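Local structure of membrane lipoprotein family protein (Aeropyrum pernix, 4PEV) at residues I169-A174 / Q210-A215; Y288-I293 / E359-I364. The protein probably serves as the solute-binding lipoprotein of an ABC transporter and binds adenosine between its two lobes. One frame throughout, in Å; residues are numbered along the deposited sequence.

Contact 1 (I169-A174 / Q210-A215)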
# COMPACT_ATOMS: atom_id res chain seq x y z
N ILE C 169 4.89 1.22 -14.82
CA ILE C 169 4.01 2.31 -15.21
C ILE C 169 4.67 3.69 -15.05
O ILE C 169 4.57 4.55 -15.93
CB ILE C 169 2.70 2.32 -14.39
CG1 ILE C 169 1.89 1.04 -14.63
CG2 ILE C 169 1.87 3.57 -14.71
CD1 ILE C 169 1.25 0.97 -16.00
N ALA C 170 5.33 3.89 -13.92
CA ALA C 170 5.89 5.18 -13.60
C ALA C 170 7.10 5.44 -14.48
O ALA C 170 7.33 6.56 -14.89
CB ALA C 170 6.28 5.22 -12.13
N ALA C 171 7.87 4.41 -14.76
CA ALA C 171 8.97 4.56 -15.71
C ALA C 171 8.43 4.98 -17.06
O ALA C 171 9.07 5.75 -17.77
CB ALA C 171 9.75 3.26 -15.85
N ASP C 172 7.26 4.48 -17.41
CA ASP C 172 6.67 4.74 -18.71
C ASP C 172 6.11 6.14 -18.79
O ASP C 172 6.27 6.81 -19.80
CB ASP C 172 5.57 3.74 -19.03
CG ASP C 172 4.94 3.99 -20.38
OD1 ASP C 172 5.65 3.89 -21.42
OD2 ASP C 172 3.72 4.28 -20.39
N ILE C 173 5.46 6.57 -17.72
CA ILE C 173 4.90 7.91 -17.66
C ILE C 173 6.01 8.94 -17.67
O ILE C 173 5.88 9.99 -18.28
CB ILE C 173 4.04 8.11 -16.41
CG1 ILE C 173 2.79 7.25 -16.49
CG2 ILE C 173 3.66 9.58 -16.25
CD1 ILE C 173 1.94 7.27 -15.23
N ALA C 174 7.12 8.63 -17.00
CA ALA C 174 8.26 9.53 -16.94
C ALA C 174 8.95 9.62 -18.30
O ALA C 174 9.37 10.68 -18.74
CB ALA C 174 9.23 9.06 -15.88
N GLN C 210 13.52 -0.81 -13.56
CA GLN C 210 14.66 -1.36 -14.29
C GLN C 210 14.19 -2.32 -15.36
O GLN C 210 14.81 -2.40 -16.42
CB GLN C 210 15.61 -2.10 -13.35
CG GLN C 210 16.31 -1.22 -12.33
CD GLN C 210 17.25 -0.24 -12.99
OE1 GLN C 210 16.82 0.63 -13.73
NE2 GLN C 210 18.54 -0.37 -12.71
N TYR C 211 13.11 -3.04 -15.08
CA TYR C 211 12.52 -3.95 -16.04
C TYR C 211 12.13 -3.15 -17.27
O TYR C 211 12.55 -3.47 -18.38
CB TYR C 211 11.30 -4.63 -15.42
CG TYR C 211 10.68 -5.78 -16.20
CD1 TYR C 211 9.70 -5.54 -17.16
CD2 TYR C 211 11.02 -7.10 -15.93
CE1 TYR C 211 9.11 -6.58 -17.85
CE2 TYR C 211 10.43 -8.15 -16.61
CZ TYR C 211 9.47 -7.88 -17.57
OH TYR C 211 8.87 -8.90 -18.27
N TYR C 212 11.37 -2.09 -17.05
CA TYR C 212 10.96 -1.19 -18.12
C TYR C 212 12.17 -0.68 -18.88
O TYR C 212 12.25 -0.85 -20.08
CB TYR C 212 10.18 -0.02 -17.55
CG TYR C 212 9.68 0.91 -18.61
CD1 TYR C 212 8.51 0.64 -19.29
CD2 TYR C 212 10.38 2.05 -18.95
CE1 TYR C 212 8.04 1.49 -20.27
CE2 TYR C 212 9.93 2.91 -19.93
CZ TYR C 212 8.76 2.62 -20.59
OH TYR C 212 8.31 3.48 -21.56
N ASN C 213 13.12 -0.08 -18.17
CA ASN C 213 14.38 0.38 -18.76
C ASN C 213 15.10 -0.62 -19.65
O ASN C 213 15.48 -0.28 -20.77
CB ASN C 213 15.34 0.82 -17.67
CG ASN C 213 14.97 2.16 -17.09
OD1 ASN C 213 14.27 2.95 -17.72
ND2 ASN C 213 15.45 2.43 -15.90
N GLN C 214 15.29 -1.84 -19.14
CA GLN C 214 15.95 -2.91 -19.91
C GLN C 214 15.13 -3.37 -21.10
O GLN C 214 15.66 -3.51 -22.19
CB GLN C 214 16.30 -4.09 -19.03
CG GLN C 214 17.52 -3.82 -18.17
CD GLN C 214 17.90 -4.99 -17.29
OE1 GLN C 214 17.41 -6.11 -17.47
NE2 GLN C 214 18.79 -4.73 -16.32
N ALA C 215 13.83 -3.57 -20.91
CA ALA C 215 12.96 -3.98 -22.03
C ALA C 215 12.74 -2.87 -23.06
O ALA C 215 11.99 -3.08 -24.00
CB ALA C 215 11.61 -4.48 -21.51
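Y212 lays one face of its ring over the peptide that joins A171 to D172, so the aromatic plane covers the backbone of helix 159-181. The amide nitrogen of D172 lies 3.9 Å above that plane, over the ring centre, and the carbonyl carbon of A171 lies over the same face, nearer the rim. Near the root of the side chain, A171 CB meets the ring carbon Y212 CD2 at 3.4 Å, this methyl pointing toward helix 196-214. Toward the opposite edge of the same face, D172 CB lies 3.6 Å from Y212 CE1. Contact thus runs the whole length of the tyrosine, from CB to the hydroxyl. With CG anti to the backbone N (chi1 -177°), the ring reaches straight across to the neighbouring helix, where the two backbones come within 6.5 Å between A171 CA and Y212 CA. Both helices belong to the lobe built on the mixed sheet of a type I periplasmic-binding-protein fold: helix 196-214 is the crossover of the parallel beta-alpha-beta unit between strands 186-191 and 222-226, and helix 159-181 packs on strands 248-254 and 277-282. The carboxylate of D172 is turned 65° from the ring plane, and its OD1 accepts a weak hydrogen bond from Y212 OH at 2.7 Å. The stronger partners lie outside the two segments: D172 OD1 bonds to S374 OG, and Y212 OH to N175 ND2. The buried hydroxyl is therefore held between an acid and an amide of the same helix. A leucine in place of Y212 would probably deprive N175 and D172 of this shared partner and uncover the peptide between A171 and D172.

Contact 2 (Y288-I293 / E359-I364)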
# COMPACT_ATOMS: atom_id res chain seq x y z
N TYR C 288 -9.16 11.71 -4.94
CA TYR C 288 -8.65 12.85 -4.16
C TYR C 288 -8.30 14.03 -5.10
O TYR C 288 -8.68 15.17 -4.83
CB TYR C 288 -7.48 12.43 -3.25
CG TYR C 288 -6.93 13.54 -2.37
CD1 TYR C 288 -7.56 13.88 -1.17
CD2 TYR C 288 -5.78 14.24 -2.72
CE1 TYR C 288 -7.07 14.89 -0.36
CE2 TYR C 288 -5.28 15.25 -1.92
CZ TYR C 288 -5.92 15.57 -0.74
OH TYR C 288 -5.40 16.59 0.04
N ASP C 289 -7.62 13.73 -6.20
CA ASP C 289 -7.46 14.66 -7.32
C ASP C 289 -7.15 13.87 -8.58
O ASP C 289 -6.04 13.39 -8.75
CB ASP C 289 -6.34 15.69 -7.10
CG ASP C 289 -6.10 16.56 -8.34
OD1 ASP C 289 -7.05 16.83 -9.12
OD2 ASP C 289 -4.96 16.97 -8.55
N PRO C 290 -8.14 13.73 -9.48
CA PRO C 290 -7.97 12.79 -10.60
C PRO C 290 -7.10 13.31 -11.76
O PRO C 290 -6.59 12.52 -12.56
CB PRO C 290 -9.42 12.55 -11.06
CG PRO C 290 -10.30 13.33 -10.13
CD PRO C 290 -9.44 14.41 -9.56
N GLN C 291 -6.93 14.62 -11.86
CA GLN C 291 -6.06 15.20 -12.86
C GLN C 291 -4.63 14.74 -12.65
O GLN C 291 -3.94 14.42 -13.61
CB GLN C 291 -6.11 16.74 -12.81
CG GLN C 291 -7.38 17.36 -13.40
CD GLN C 291 -7.82 18.61 -12.65
OE1 GLN C 291 -7.74 18.68 -11.42
NE2 GLN C 291 -8.31 19.61 -13.39
N THR C 292 -4.20 14.68 -11.40
CA THR C 292 -2.82 14.27 -11.07
C THR C 292 -2.66 12.82 -10.54
O THR C 292 -1.58 12.24 -10.67
CB THR C 292 -2.17 15.26 -10.08
OG1 THR C 292 -2.87 15.25 -8.82
CG2 THR C 292 -2.16 16.69 -10.68
N ILE C 293 -3.70 12.26 -9.93
CA ILE C 293 -3.60 10.92 -9.34
C ILE C 293 -4.09 9.94 -10.38
O ILE C 293 -5.27 9.67 -10.48
CB ILE C 293 -4.39 10.79 -8.01
CG1 ILE C 293 -3.90 11.85 -7.03
CG2 ILE C 293 -4.16 9.42 -7.38
CD1 ILE C 293 -4.77 12.03 -5.80
N GLU C 359 -18.80 9.46 -11.29
CA GLU C 359 -18.73 9.26 -12.74
C GLU C 359 -17.70 10.21 -13.41
O GLU C 359 -16.90 9.77 -14.26
CB GLU C 359 -20.13 9.40 -13.37
CG GLU C 359 -20.21 9.05 -14.86
CD GLU C 359 -19.38 7.82 -15.24
OE1 GLU C 359 -19.30 6.88 -14.42
OE2 GLU C 359 -18.80 7.81 -16.36
N LYS C 360 -17.69 11.48 -13.01
CA LYS C 360 -16.71 12.43 -13.54
C LYS C 360 -15.26 12.06 -13.15
O LYS C 360 -14.34 12.26 -13.93
CB LYS C 360 -17.07 13.87 -13.13
CG LYS C 360 -16.20 14.99 -13.72
CD LYS C 360 -15.91 14.84 -15.22
CE LYS C 360 -16.74 15.74 -16.12
NZ LYS C 360 -16.11 17.09 -16.29
N VAL C 361 -15.06 11.49 -11.96
CA VAL C 361 -13.73 11.06 -11.54
C VAL C 361 -13.17 9.99 -12.48
O VAL C 361 -12.01 10.03 -12.84
CB VAL C 361 -13.71 10.51 -10.09
CG1 VAL C 361 -12.46 9.69 -9.81
CG2 VAL C 361 -13.82 11.66 -9.09
N VAL C 362 -13.99 9.02 -12.87
CA VAL C 362 -13.53 7.97 -13.77
C VAL C 362 -13.20 8.53 -15.15
O VAL C 362 -12.15 8.21 -15.71
CB VAL C 362 -14.57 6.85 -13.93
CG1 VAL C 362 -14.06 5.77 -14.86
CG2 VAL C 362 -14.89 6.23 -12.58
N GLU C 363 -14.08 9.35 -15.70
CA GLU C 363 -13.84 9.93 -17.03
C GLU C 363 -12.47 10.61 -17.11
O GLU C 363 -11.74 10.42 -18.08
CB GLU C 363 -14.93 10.93 -17.41
CG GLU C 363 -16.27 10.29 -17.76
CD GLU C 363 -17.42 11.29 -17.79
OE1 GLU C 363 -17.16 12.53 -17.85
OE2 GLU C 363 -18.59 10.84 -17.75
N ILE C 364 -12.13 11.36 -16.06
CA ILE C 364 -10.89 12.11 -16.04
C ILE C 364 -9.66 11.22 -15.91
O ILE C 364 -8.66 11.50 -16.54
CB ILE C 364 -10.85 13.15 -14.90
CG1 ILE C 364 -11.99 14.17 -15.06
CG2 ILE C 364 -9.50 13.86 -14.89
CD1 ILE C 364 -12.06 15.18 -13.94
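T292 OG1 donates to D289 OD2 at 2.7 Å, approaching from above the carboxylate plane, 47° out of it. Together with the backbone bond from I293 N to D289 O, this closes residues 289-293 into a single compact turn, with P290 on the side facing helix 358-372. The proline ring is the main point of touch. Its CG meets V361 CG2 at 4.0 Å, the two side chains crossing at about a right angle, while its CB lies 4.0 Å from I364 CG2. That methyl of I364, placed anti to the backbone N, also comes within 4.0 Å of the carbonyl oxygen P290 O and borders the backbone of Q291. V361 and I364, one turn apart, thus receive the proline on one side of the helix, and L356 adds to the apolar cover. A polar tie lies just beyond, where Q368 NE2 bonds to Q291 O. This is plain apolar packing of a helix from the C-terminal part of the chain against the end of the loop that leads from strand 277-282 to the parallel strand 293-299 of a type I periplasmic-binding-protein lobe, away from the adenosine pocket.

Overall arrangement
Both contacts lie in the lobe that carries the mixed sheet, with centres 23 Å apart and nearest atoms about 8 Å apart, and they share no element. Contact 1 is wholly buried and joins two long helices; contact 2 is partly buried and sets the loop between two strands against a helix. Their sizes are nearly equal, at 183 and 186 Å², but the chemistry differs: an aromatic ring and a buried polar network in the first, aliphatic methyls and a proline in the second. The lobe's later helices are drawn into both, since S374, which follows helix 358-372 of contact 2, bonds to the acid of contact 1. Neither contact reaches the adenosine pocket.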